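Malate dehydrogenase (PDB 3FI9) probably catalyses the NAD-dependent interconversion of malate and oxaloacetate. Local coordinates at residues S4-E9 and M247-M252. Sequence-based numbering, arbitrary orientation.
Sequences SYLTEE and MIRAAM
L6 and T7, in the loop that leads into strand 10-14 of the Rossmann-type NAD-binding domain, pack on R249 and M252 at the C-terminal end of helix 238-251, within the alpha/beta C-terminal family region. This small contact, 201 Å² summed over both sides, is apolar in its side-chain pairings, and no hydrogen bond crosses it. L6 points toward the helix end, its side chain running obliquely across that of M252: with CG anti to the backbone N (chi1 -175°), its CD2 methyl lies 3.7 Å from CB of M252. CD2 of L6 sits 3.6 Å from the carbonyl O of R249. CG of L6 is equally close to O of M252, 3.6 Å, so the leucine branch lies against main-chain oxygens at the helix end as well as against carbon. Of the R249 side chain, CG comes nearest, 4.1 Å from L6 CD2. One residue on, T7 turns its two branches to different tasks. OG1 of T7 accepts a nearly straight bond from E9 N (3.2 Å, 174°), closing an ST turn just before the strand, while CG2 faces the methionine. The backbones of L6 and T7 are hydrogen-bonded to those of R32 and L33, respectively, and E9 forms a salt bridge with K120. On the helix side, M252 also touches Y79 of strand 77-82, in the parallel part of the mixed sheet, so it contacts both the loop and the sheet. Its side chain bends at chi3 (82°) and meets T7 at about a right angle, methyl to methyl, with M252 CE a tight 3.4 Å from T7 CG2.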
loop_
_atom_site.group_PDB
_atom_site.type_symbol
_atom_site.label_atom_id
_atom_site.label_comp_id
_atom_site.label_asym_id
_atom_site.label_seq_id
_atom_site.Cartn_x
_atom_site.Cartn_y
_atom_site.Cartn_z
ATOM N N SER A 4 -17.815 2.263 8.194
ATOM C CA SER A 4 -18.523 1.201 7.506
ATOM C C SER A 4 -18.091 1.191 6.030
ATOM O O SER A 4 -17.618 2.198 5.509
ATOM C CB SER A 4 -20.039 1.424 7.629
ATOM O OG SER A 4 -20.407 1.437 9.001
ATOM N N TYR A 5 -18.259 0.062 5.355
ATOM C CA TYR A 5 -17.932 -0.005 3.923
ATOM C C TYR A 5 -18.785 0.985 3.173
ATOM O O TYR A 5 -19.966 1.201 3.520
ATOM C CB TYR A 5 -18.196 -1.418 3.397
ATOM C CG TYR A 5 -17.092 -2.393 3.714
ATOM C CD1 TYR A 5 -15.962 -2.476 2.881
ATOM C CD2 TYR A 5 -17.156 -3.222 4.829
ATOM C CE1 TYR A 5 -14.928 -3.360 3.154
ATOM C CE2 TYR A 5 -16.115 -4.126 5.125
ATOM C CZ TYR A 5 -14.999 -4.186 4.279
ATOM O OH TYR A 5 -13.952 -5.053 4.529
ATOM N N LEU A 6 -18.225 1.568 2.120
ATOM C CA LEU A 6 -18.952 2.628 1.387
ATOM C C LEU A 6 -20.130 2.055 0.606
ATOM O O LEU A 6 -21.156 2.706 0.435
ATOM C CB LEU A 6 -17.994 3.323 0.414
ATOM C CG LEU A 6 -18.422 4.538 -0.406
ATOM C CD1 LEU A 6 -18.929 5.662 0.489
ATOM C CD2 LEU A 6 -17.142 4.989 -1.229
ATOM N N THR A 7 -19.976 0.856 0.089
ATOM C CA THR A 7 -21.048 0.249 -0.640
ATOM C C THR A 7 -20.902 -1.264 -0.520
ATOM O O THR A 7 -19.863 -1.739 -0.059
ATOM C CB THR A 7 -21.033 0.723 -2.135
ATOM O OG1 THR A 7 -22.123 0.138 -2.833
ATOM C CG2 THR A 7 -19.739 0.300 -2.855
ATOM N N GLU A 8 -21.927 -2.022 -0.906
ATOM C CA GLU A 8 -21.778 -3.475 -1.048
ATOM C C GLU A 8 -21.533 -3.890 -2.510
ATOM O O GLU A 8 -21.285 -5.058 -2.817
ATOM C CB GLU A 8 -23.043 -4.200 -0.513
ATOM C CG GLU A 8 -23.399 -3.867 0.927
ATOM C CD GLU A 8 -22.377 -4.387 1.913
ATOM O OE1 GLU A 8 -22.160 -5.605 1.927
ATOM O OE2 GLU A 8 -21.823 -3.582 2.689
ATOM N N GLU A 9 -21.623 -2.945 -3.440
ATOM C CA GLU A 9 -21.448 -3.306 -4.852
ATOM C C GLU A 9 -20.015 -3.772 -5.169
ATOM O O GLU A 9 -19.081 -3.377 -4.498
ATOM C CB GLU A 9 -21.943 -2.163 -5.758
ATOM C CG GLU A 9 -23.435 -1.914 -5.433
ATOM C CD GLU A 9 -24.204 -1.118 -6.446
ATOM O OE1 GLU A 9 -25.237 -1.637 -6.950
ATOM O OE2 GLU A 9 -23.825 0.032 -6.708
ATOM N N MET A 247 -9.686 7.959 -6.925
ATOM C CA MET A 247 -10.712 8.269 -7.971
ATOM C C MET A 247 -11.946 7.354 -7.871
ATOM O O MET A 247 -13.096 7.868 -7.922
ATOM C CB MET A 247 -10.140 8.201 -9.410
ATOM C CG MET A 247 -8.887 9.094 -9.622
ATOM S SD MET A 247 -8.168 8.856 -11.258
ATOM C CE MET A 247 -9.500 9.258 -12.337
ATOM N N ILE A 248 -11.743 6.033 -7.805
ATOM C CA ILE A 248 -12.907 5.123 -7.756
ATOM C C ILE A 248 -13.701 5.316 -6.426
ATOM O O ILE A 248 -14.936 5.240 -6.378
ATOM C CB ILE A 248 -12.519 3.634 -7.989
ATOM C CG1 ILE A 248 -13.722 2.880 -8.576
ATOM C CG2 ILE A 248 -11.958 2.942 -6.685
ATOM C CD1 ILE A 248 -14.093 3.323 -10.003
ATOM N N ARG A 249 -13.001 5.612 -5.346
ATOM C CA ARG A 249 -13.724 5.996 -4.131
ATOM C C ARG A 249 -14.711 7.166 -4.352
ATOM O O ARG A 249 -15.845 7.121 -3.876
ATOM C CB ARG A 249 -12.788 6.316 -2.984
ATOM C CG ARG A 249 -13.554 6.877 -1.772
ATOM C CD ARG A 249 -12.654 6.916 -0.572
ATOM N NE ARG A 249 -11.628 7.943 -0.694
ATOM C CZ ARG A 249 -10.684 8.142 0.234
ATOM N NH1 ARG A 249 -10.680 7.413 1.350
ATOM N NH2 ARG A 249 -9.775 9.092 0.078
ATOM N N ALA A 250 -14.290 8.203 -5.076
ATOM C CA ALA A 250 -15.163 9.340 -5.384
ATOM C C ALA A 250 -16.354 8.907 -6.223
ATOM O O ALA A 250 -17.480 9.320 -5.980
ATOM C CB ALA A 250 -14.352 10.436 -6.135
ATOM N N ALA A 251 -16.098 8.088 -7.233
ATOM C CA ALA A 251 -17.175 7.582 -8.088
ATOM C C ALA A 251 -18.163 6.720 -7.314
ATOM O O ALA A 251 -19.287 6.558 -7.757
ATOM C CB ALA A 251 -16.623 6.787 -9.249
ATOM N N MET A 252 -17.716 6.131 -6.206
ATOM C CA MET A 252 -18.567 5.235 -5.417
ATOM C C MET A 252 -19.344 6.022 -4.351
ATOM O O MET A 252 -20.038 5.414 -3.520
ATOM C CB MET A 252 -17.725 4.105 -4.779
ATOM C CG MET A 252 -17.090 3.084 -5.761
ATOM S SD MET A 252 -15.717 1.914 -5.239
ATOM C CE MET A 252 -16.682 0.575 -4.430
#